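Local coordinates for protein viral CASP8 and FADD-like apoptosis regulator (PDB 2F1S) that inhibits death-receptor-induced apoptosis by associating with the death-inducing signalling complex and interfering with caspase-8 recruitment and activation there, at residues 17-22 with 78-83; 31-36 with 98-103. All coordinates share one frame; numbering follows the deposited sequence.

Interaction 1: residues 17-22 with 78-83; sequences RHLLEE and SRFGLS
Arg79 reaches over from the last turn of helix 73-80 to Leu19, His18 and Glu22, on and just after helix 13-20; both helices belong to the first death effector domain, an all-helical bundle of the death-fold superfamily. The case illustrates how one long side chain can do apolar and polar work at once. Its aliphatic part packs on Leu19, with CD1 of Leu19 3.8 Å from CG of Arg79. That same methyl carbon lies over the centre of the guanidinium face. Leu19 and Arg79 run past each other in opposite directions; the arginine chain bends at chi2 (-52°). The other branch of Leu19 approaches the Phe80 ring obliquely, CD2 of Leu19 standing 4.4 Å from CE2 of Phe80, and this ring also packs on Leu60, Leu63 and Leu67 of helix 60-69. CB of Arg79 lies over one face of the ring, toward its edge.

Polar contacts occupy the solvent side. The imidazole and guanidinium planes are 50° apart, and ND1 of His18 lies 3.4 Å from NH2 of Arg79. Glu22 brings an opposite charge near, but its OE2 stays 4.3 Å from Arg79 NH2, beyond a salt bridge, so any attraction is probably modest. At the other end of the guanidinium, NH1 bonds to Ser78 OG in plane, which probably helps to fix its rotation. A water completes the link, accepting from Arg79 NE at 2.7 Å and hydrogen-bonding to His18 ND1.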
ATOM      1  N   ARG A  17     -10.265 -16.075  -3.152  1.00 25.12           N
ATOM      2  CA  ARG A  17     -10.644 -16.009  -1.745  1.00 31.59           C
ATOM      3  C   ARG A  17      -9.929 -17.052  -0.876  1.00 33.52           C
ATOM      4  O   ARG A  17      -9.480 -16.748   0.228  1.00 33.97           O
ATOM      5  CB  ARG A  17     -12.144 -16.204  -1.574  1.00 37.87           C
ATOM      6  CG  ARG A  17     -12.943 -14.904  -1.595  1.00 43.96           C
ATOM      7  CD  ARG A  17     -14.433 -15.151  -1.399  1.00 45.70           C
ATOM      8  NE  ARG A  17     -14.992 -15.961  -2.480  1.00 51.54           N
ATOM      9  CZ  ARG A  17     -16.132 -15.685  -3.110  1.00 53.40           C
ATOM     10  NH1 ARG A  17     -16.837 -14.614  -2.769  1.00 52.59           N
ATOM     11  NH2 ARG A  17     -16.567 -16.479  -4.084  1.00 50.58           N
ATOM     12  N   HIS A  18      -9.860 -18.294  -1.354  1.00 27.25           N
ATOM     13  CA  HIS A  18      -9.204 -19.340  -0.588  1.00 18.40           C
ATOM     14  C   HIS A  18      -7.751 -18.883  -0.360  1.00 17.89           C
ATOM     15  O   HIS A  18      -7.161 -19.086   0.701  1.00 19.40           O
ATOM     16  CB  HIS A  18      -9.297 -20.647  -1.389  1.00 16.14           C
ATOM     17  CG  HIS A  18      -8.505 -21.744  -0.808  1.00 11.81           C
ATOM     18  ND1 HIS A  18      -7.219 -22.041  -1.207  1.00 16.05           N
ATOM     19  CD2 HIS A  18      -8.854 -22.698   0.091  1.00 15.96           C
ATOM     20  CE1 HIS A  18      -6.813 -23.132  -0.576  1.00 17.28           C
ATOM     21  NE2 HIS A  18      -7.789 -23.545   0.215  1.00 17.83           N
ATOM     22  N   LEU A  19      -7.238 -18.226  -1.380  1.00 21.95           N
ATOM     23  CA  LEU A  19      -5.909 -17.640  -1.336  1.00 25.74           C
ATOM     24  C   LEU A  19      -5.806 -16.637  -0.162  1.00 26.43           C
ATOM     25  O   LEU A  19      -4.808 -16.663   0.572  1.00 26.40           O
ATOM     26  CB  LEU A  19      -5.631 -16.934  -2.674  1.00 26.21           C
ATOM     27  CG  LEU A  19      -4.339 -16.092  -2.649  1.00 31.86           C
ATOM     28  CD1 LEU A  19      -3.175 -16.953  -2.259  1.00 31.29           C
ATOM     29  CD2 LEU A  19      -4.092 -15.485  -4.011  1.00 32.55           C
ATOM     30  N   LEU A  20      -6.838 -15.806   0.031  1.00 32.37           N
ATOM     31  CA  LEU A  20      -6.934 -14.775   1.110  1.00 30.42           C
ATOM     32  C   LEU A  20      -6.824 -15.262   2.538  1.00 35.89           C
ATOM     33  O   LEU A  20      -6.385 -14.529   3.429  1.00 36.80           O
ATOM     34  CB  LEU A  20      -8.274 -14.029   1.037  1.00 32.39           C
ATOM     35  CG  LEU A  20      -8.479 -12.830   0.111  1.00 37.21           C
ATOM     36  CD1 LEU A  20      -9.950 -12.409   0.111  1.00 41.15           C
ATOM     37  CD2 LEU A  20      -7.599 -11.683   0.596  1.00 33.24           C
ATOM     38  N   GLU A  21      -7.329 -16.455   2.786  1.00 21.28           N
ATOM     39  CA  GLU A  21      -7.272 -17.057   4.084  1.00 28.46           C
ATOM     40  C   GLU A  21      -5.826 -17.169   4.503  1.00 26.44           C
ATOM     41  O   GLU A  21      -5.537 -17.360   5.679  1.00 33.14           O
ATOM     42  CB  GLU A  21      -7.878 -18.447   4.027  1.00 35.21           C
ATOM     43  CG  GLU A  21      -7.905 -19.174   5.338  1.00 42.22           C
ATOM     44  CD  GLU A  21      -8.679 -20.470   5.242  1.00 49.26           C
ATOM     45  OE1 GLU A  21      -9.760 -20.463   4.603  1.00 51.17           O
ATOM     46  OE2 GLU A  21      -8.212 -21.487   5.803  1.00 51.72           O
ATOM     47  N   GLU A  22      -4.903 -17.110   3.540  1.00 17.53           N
ATOM     48  CA  GLU A  22      -3.526 -17.219   3.926  1.00 16.98           C
ATOM     49  C   GLU A  22      -2.914 -15.958   4.470  1.00 16.23           C
ATOM     50  O   GLU A  22      -1.828 -16.013   4.998  1.00 16.09           O
ATOM     51  CB  GLU A  22      -2.671 -17.692   2.747  1.00 18.23           C
ATOM     52  CG  GLU A  22      -3.090 -19.048   2.187  1.00 27.87           C
ATOM     53  CD  GLU A  22      -2.781 -20.161   3.140  1.00 36.00           C
ATOM     54  OE1 GLU A  22      -1.635 -20.213   3.624  1.00 42.28           O
ATOM     55  OE2 GLU A  22      -3.681 -20.989   3.411  1.00 45.81           O
ATOM     56  N   SER A  78       3.254 -21.417  -4.762  1.00 15.68           N
ATOM     57  CA  SER A  78       2.209 -22.432  -4.675  1.00 17.71           C
ATOM     58  C   SER A  78       0.987 -22.211  -5.491  1.00 21.66           C
ATOM     59  O   SER A  78       0.365 -23.173  -5.940  1.00 25.42           O
ATOM     60  CB  SER A  78       1.836 -22.689  -3.218  1.00 20.94           C
ATOM     61  OG  SER A  78       1.198 -21.571  -2.647  1.00 22.61           O
ATOM     62  N   ARG A  79       0.621 -20.957  -5.718  1.00 16.68           N
ATOM     63  CA  ARG A  79      -0.589 -20.693  -6.486  1.00 16.33           C
ATOM     64  C   ARG A  79      -0.356 -20.347  -7.914  1.00 19.37           C
ATOM     65  O   ARG A  79      -1.235 -20.557  -8.756  1.00 19.88           O
ATOM     66  CB  ARG A  79      -1.401 -19.544  -5.872  1.00 16.68           C
ATOM     67  CG  ARG A  79      -1.887 -19.827  -4.448  1.00 28.49           C
ATOM     68  CD  ARG A  79      -2.624 -21.160  -4.337  1.00 29.20           C
ATOM     69  NE  ARG A  79      -3.499 -21.143  -3.157  1.00 28.52           N
ATOM     70  CZ  ARG A  79      -3.078 -21.253  -1.898  1.00 26.20           C
ATOM     71  NH1 ARG A  79      -1.786 -21.395  -1.623  1.00 24.06           N
ATOM     72  NH2 ARG A  79      -3.955 -21.223  -0.902  1.00 24.88           N
ATOM     73  N   PHE A  80       0.819 -19.809  -8.227  1.00 16.01           N
ATOM     74  CA  PHE A  80       1.043 -19.404  -9.604  1.00 17.19           C
ATOM     75  C   PHE A  80       2.287 -19.989 -10.248  1.00 18.64           C
ATOM     76  O   PHE A  80       2.554 -19.718 -11.416  1.00 20.52           O
ATOM     77  CB  PHE A  80       1.092 -17.845  -9.678  1.00 17.03           C
ATOM     78  CG  PHE A  80      -0.206 -17.175  -9.219  1.00 15.23           C
ATOM     79  CD1 PHE A  80      -1.355 -17.294  -9.988  1.00 22.82           C
ATOM     80  CD2 PHE A  80      -0.280 -16.523  -8.019  1.00 17.82           C
ATOM     81  CE1 PHE A  80      -2.577 -16.759  -9.550  1.00 19.46           C
ATOM     82  CE2 PHE A  80      -1.493 -15.983  -7.561  1.00 24.00           C
ATOM     83  CZ  PHE A  80      -2.651 -16.106  -8.340  1.00 21.29           C
ATOM     84  N   GLY A  81       3.053 -20.794  -9.498  1.00 16.12           N
ATOM     85  CA  GLY A  81       4.263 -21.390 -10.053  1.00 16.97           C
ATOM     86  C   GLY A  81       5.317 -20.356 -10.396  1.00 19.79           C
ATOM     87  O   GLY A  81       6.149 -20.573 -11.282  1.00 20.71           O
ATOM     88  N   LEU A  82       5.326 -19.238  -9.681  1.00 14.54           N
ATOM     89  CA  LEU A  82       6.247 -18.175 -10.002  1.00 16.05           C
ATOM     90  C   LEU A  82       7.315 -17.934  -8.949  1.00 14.56           C
ATOM     91  O   LEU A  82       7.030 -17.880  -7.745  1.00 15.65           O
ATOM     92  CB  LEU A  82       5.461 -16.847 -10.182  1.00 15.35           C
ATOM     93  CG  LEU A  82       4.577 -16.764 -11.428  1.00 14.35           C
ATOM     94  CD1 LEU A  82       3.752 -15.485 -11.389  1.00 17.27           C
ATOM     95  CD2 LEU A  82       5.433 -16.744 -12.683  1.00 18.09           C
ATOM     96  N   SER A  83       8.560 -17.840  -9.404  1.00 14.10           N
ATOM     97  CA  SER A  83       9.633 -17.434  -8.560  1.00 15.22           C
ATOM     98  C   SER A  83       9.521 -15.889  -8.421  1.00 14.40           C
ATOM     99  O   SER A  83       8.711 -15.240  -9.080  1.00 14.16           O
ATOM    100  CB  SER A  83      10.976 -17.747  -9.222  1.00 15.85           C
ATOM    101  OG  SER A  83      11.085 -16.960 -10.416  1.00 18.76           O
TER
HETATM  102  O   HOH W   1      -6.190 -21.039  -3.637  1.00 27.57           O

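Interaction 2: residues 31-36 with 98-103; sequences LLFLCH and RYRKLM
Phe33 and Arg100 meet where helix 25-34 of the first death effector domain packs on helix 98-107 of the second, close to the centre of the chain, in the tandem arrangement that viral FLIPs share.

The aromatic contacts come first. The guanidinium of Arg100 forms an off-centre cation-pi contact with the Phe33 ring, its CZ 4.9 Å from the centroid. The two planes are nearly perpendicular, 82° apart: the cation points an edge at the ring, with NH1 of Arg100 3.3 Å from CE1 of Phe33, while its CD methylene lies over the ring face near the rim. Two other flat groups flank the guanidinium on its opposite faces, His36 through CD2 and Tyr99, from the arginine's own helix, through CE2. A chi1 of 174° sets the Phe33 ring trans to its own amide nitrogen and brings it against helix 98-107.

Apolar packing extends the interface. CZ of Phe33 rests 3.7 Å from CB of Met103, and the ring also touches Val140 and Leu144 of helix 139-148. On the same helix as Phe33, a methyl makes van der Waals contact with the backbone: CD2 of Leu34 sits 3.7 Å from the carbonyl O of Arg100. It also reaches CG of Lys101, 4.2 Å away.

Polar bonding runs outward from the contact: no hydrogen bond joins the two segments. Arg100 instead makes salt bridges through NE to Asp37, just past the first segment, and through NH1 to Glu147, which also bonds Tyr99 OH. Lys101 pairs with Glu65.

A buried arginine thus has its charge answered by two carboxylates from different domains, while its faces are flanked by rings; the acidic partners probably favour the charged form and hold the guanidinium in a fixed orientation between the domains.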
ATOM      1  N   LEU A  31      -3.438  -4.947   1.708  1.00 11.52           N
ATOM      2  CA  LEU A  31      -4.172  -5.165   0.483  1.00 12.81           C
ATOM      3  C   LEU A  31      -5.320  -4.193   0.329  1.00 11.00           C
ATOM      4  O   LEU A  31      -5.514  -3.691  -0.762  1.00 12.20           O
ATOM      5  CB  LEU A  31      -4.703  -6.608   0.446  1.00 17.10           C
ATOM      6  CG  LEU A  31      -3.705  -7.700   0.113  1.00 21.42           C
ATOM      7  CD1 LEU A  31      -4.496  -8.876  -0.532  1.00 23.74           C
ATOM      8  CD2 LEU A  31      -2.652  -7.194  -0.867  1.00 26.08           C
ATOM      9  N   LEU A  32      -6.079  -3.949   1.404  1.00 12.52           N
ATOM     10  CA  LEU A  32      -7.186  -3.007   1.317  1.00 12.62           C
ATOM     11  C   LEU A  32      -6.632  -1.634   0.910  1.00 11.51           C
ATOM     12  O   LEU A  32      -7.253  -0.951   0.064  1.00 14.36           O
ATOM     13  CB  LEU A  32      -7.904  -2.915   2.659  1.00 15.22           C
ATOM     14  CG  LEU A  32      -8.779  -4.139   2.935  1.00 22.07           C
ATOM     15  CD1 LEU A  32      -9.279  -4.144   4.385  1.00 29.18           C
ATOM     16  CD2 LEU A  32      -9.971  -4.105   1.940  1.00 27.04           C
ATOM     17  N   PHE A  33      -5.473  -1.227   1.456  1.00 10.94           N
ATOM     18  CA  PHE A  33      -4.877   0.046   1.037  1.00 11.11           C
ATOM     19  C   PHE A  33      -4.527   0.023  -0.459  1.00 10.57           C
ATOM     20  O   PHE A  33      -4.840   0.975  -1.196  1.00 12.10           O
ATOM     21  CB  PHE A  33      -3.642   0.288   1.891  1.00 11.59           C
ATOM     22  CG  PHE A  33      -2.849   1.498   1.459  1.00  9.47           C
ATOM     23  CD1 PHE A  33      -3.205   2.758   1.915  1.00 11.28           C
ATOM     24  CD2 PHE A  33      -1.771   1.375   0.571  1.00 11.05           C
ATOM     25  CE1 PHE A  33      -2.491   3.887   1.506  1.00 11.93           C
ATOM     26  CE2 PHE A  33      -1.055   2.499   0.164  1.00 12.75           C
ATOM     27  CZ  PHE A  33      -1.412   3.756   0.634  1.00 12.05           C
ATOM     28  N   LEU A  34      -3.956  -1.084  -0.946  1.00 10.72           N
ATOM     29  CA  LEU A  34      -3.582  -1.150  -2.358  1.00  9.57           C
ATOM     30  C   LEU A  34      -4.823  -1.023  -3.268  1.00 11.41           C
ATOM     31  O   LEU A  34      -4.720  -0.527  -4.396  1.00 12.36           O
ATOM     32  CB  LEU A  34      -2.855  -2.500  -2.671  1.00 10.39           C
ATOM     33  CG  LEU A  34      -1.438  -2.632  -2.127  1.00 12.02           C
ATOM     34  CD1 LEU A  34      -0.949  -4.047  -2.399  1.00 14.45           C
ATOM     35  CD2 LEU A  34      -0.535  -1.619  -2.803  1.00 13.48           C
ATOM     36  N   CYS A  35      -5.983  -1.433  -2.745  1.00 11.23           N
ATOM     37  CA  CYS A  35      -7.241  -1.406  -3.472  1.00 12.98           C
ATOM     38  C   CYS A  35      -8.053  -0.188  -3.166  1.00 13.34           C
ATOM     39  O   CYS A  35      -9.197  -0.096  -3.600  1.00 14.42           O
ATOM     40  CB  CYS A  35      -8.077  -2.624  -3.076  1.00 12.16           C
ATOM     41  SG  CYS A  35      -7.357  -4.215  -3.559  1.00 15.28           S
ATOM     42  N   HIS A  36      -7.459   0.797  -2.509  1.00 13.79           N
ATOM     43  CA  HIS A  36      -8.243   1.977  -2.107  1.00 14.59           C
ATOM     44  C   HIS A  36      -8.888   2.798  -3.231  1.00 14.30           C
ATOM     45  O   HIS A  36     -10.009   3.263  -3.057  1.00 17.37           O
ATOM     46  CB  HIS A  36      -7.328   2.881  -1.254  1.00 13.43           C
ATOM     47  CG  HIS A  36      -8.041   4.038  -0.598  1.00 14.24           C
ATOM     48  ND1 HIS A  36      -8.831   3.882   0.518  1.00 17.50           N
ATOM     49  CD2 HIS A  36      -8.056   5.362  -0.894  1.00 14.78           C
ATOM     50  CE1 HIS A  36      -9.299   5.071   0.885  1.00 16.60           C
ATOM     51  NE2 HIS A  36      -8.845   5.979   0.045  1.00 14.40           N
ATOM     52  N   ARG A  98       2.112   2.913  -8.776  1.00 13.12           N
ATOM     53  CA  ARG A  98       3.439   3.103  -8.171  1.00 13.99           C
ATOM     54  C   ARG A  98       3.271   3.760  -6.787  1.00 12.44           C
ATOM     55  O   ARG A  98       3.977   3.382  -5.846  1.00 15.44           O
ATOM     56  CB  ARG A  98       4.308   3.989  -9.062  1.00 16.38           C
ATOM     57  CG  ARG A  98       4.619   3.363 -10.401  1.00 26.73           C
ATOM     58  CD  ARG A  98       5.486   4.344 -11.177  1.00 29.78           C
ATOM     59  NE  ARG A  98       5.638   3.931 -12.568  1.00 44.93           N
ATOM     60  CZ  ARG A  98       4.715   4.102 -13.512  1.00 43.27           C
ATOM     61  NH1 ARG A  98       3.559   4.687 -13.226  1.00 47.33           N
ATOM     62  NH2 ARG A  98       4.950   3.676 -14.746  1.00 47.78           N
ATOM     63  N   TYR A  99       2.377   4.743  -6.690  1.00 12.80           N
ATOM     64  CA  TYR A  99       2.125   5.435  -5.418  1.00 12.45           C
ATOM     65  C   TYR A  99       1.722   4.476  -4.282  1.00 12.53           C
ATOM     66  O   TYR A  99       2.371   4.452  -3.216  1.00 13.63           O
ATOM     67  CB  TYR A  99       0.999   6.460  -5.597  1.00 12.43           C
ATOM     68  CG  TYR A  99       0.493   7.073  -4.327  1.00 12.87           C
ATOM     69  CD1 TYR A  99       1.334   7.817  -3.498  1.00 14.33           C
ATOM     70  CD2 TYR A  99      -0.816   6.898  -3.944  1.00 14.03           C
ATOM     71  CE1 TYR A  99       0.853   8.343  -2.324  1.00 14.75           C
ATOM     72  CE2 TYR A  99      -1.319   7.431  -2.750  1.00 14.78           C
ATOM     73  CZ  TYR A  99      -0.458   8.152  -1.962  1.00 14.85           C
ATOM     74  OH  TYR A  99      -0.927   8.685  -0.778  1.00 15.50           O
ATOM     75  N   ARG A 100       0.689   3.655  -4.505  1.00 12.35           N
ATOM     76  CA  ARG A 100       0.253   2.816  -3.389  1.00 10.55           C
ATOM     77  C   ARG A 100       1.260   1.708  -3.064  1.00 11.38           C
ATOM     78  O   ARG A 100       1.490   1.388  -1.898  1.00 11.49           O
ATOM     79  CB  ARG A 100      -1.167   2.256  -3.613  1.00 11.42           C
ATOM     80  CG  ARG A 100      -2.194   3.374  -3.725  1.00 15.94           C
ATOM     81  CD  ARG A 100      -3.487   3.132  -3.032  1.00 18.39           C
ATOM     82  NE  ARG A 100      -4.328   4.310  -3.249  1.00 14.80           N
ATOM     83  CZ  ARG A 100      -4.438   5.320  -2.385  1.00 14.56           C
ATOM     84  NH1 ARG A 100      -3.816   5.307  -1.202  1.00 14.78           N
ATOM     85  NH2 ARG A 100      -5.148   6.374  -2.762  1.00 14.12           N
ATOM     86  N   LYS A 101       1.882   1.130  -4.075  1.00 11.96           N
ATOM     87  CA  LYS A 101       2.906   0.096  -3.816  1.00 10.42           C
ATOM     88  C   LYS A 101       4.067   0.722  -3.056  1.00 11.16           C
ATOM     89  O   LYS A 101       4.595   0.099  -2.123  1.00 12.81           O
ATOM     90  CB  LYS A 101       3.401  -0.512  -5.148  1.00 12.74           C
ATOM     91  CG  LYS A 101       2.310  -1.316  -5.838  1.00 14.18           C
ATOM     92  CD  LYS A 101       2.813  -2.031  -7.131  1.00 16.77           C
ATOM     93  CE  LYS A 101       2.875  -1.051  -8.286  1.00 18.13           C
ATOM     94  NZ  LYS A 101       3.657  -1.650  -9.419  1.00 22.80           N
ATOM     95  N   LEU A 102       4.473   1.947  -3.407  1.00 11.91           N
ATOM     96  CA  LEU A 102       5.593   2.568  -2.682  1.00 13.84           C
ATOM     97  C   LEU A 102       5.220   2.804  -1.218  1.00 10.73           C
ATOM     98  O   LEU A 102       6.058   2.592  -0.326  1.00 11.96           O
ATOM     99  CB  LEU A 102       5.986   3.885  -3.354  1.00 15.83           C
ATOM    100  CG  LEU A 102       7.184   4.572  -2.679  1.00 15.63           C
ATOM    101  CD1 LEU A 102       8.439   3.700  -2.726  1.00 17.58           C
ATOM    102  CD2 LEU A 102       7.395   5.877  -3.416  1.00 17.47           C
ATOM    103  N   MET A 103       4.007   3.269  -0.957  1.00 11.01           N
ATOM    104  CA  MET A 103       3.635   3.507   0.418  1.00 11.19           C
ATOM    105  C   MET A 103       3.680   2.224   1.248  1.00 10.40           C
ATOM    106  O   MET A 103       4.122   2.256   2.404  1.00 11.87           O
ATOM    107  CB  MET A 103       2.261   4.166   0.495  1.00 11.66           C
ATOM    108  CG  MET A 103       2.191   5.585  -0.152  1.00 11.18           C
ATOM    109  SD  MET A 103       3.419   6.746   0.547  1.00 15.90           S
ATOM    110  CE  MET A 103       4.603   6.741  -0.704  1.00 18.03           C
TER

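In the fold
The two contacts lie about 19 Å apart between centres and show the same residue type serving different ends. Interaction 1 is a surface contact within the first death effector domain, whereas interaction 2 is buried near the middle of the chain and joins that domain to the second. Helices 13-20 and 25-34 follow each other in sequence, so consecutive elements face an intradomain partner in one case and an interdomain partner in the other. Each contact centres on an arginine. At the surface, water and a glutamate too far for a salt bridge attend the guanidinium; in the interior, aromatic rings and carboxylates from outside the two segments take their place, and more area is buried.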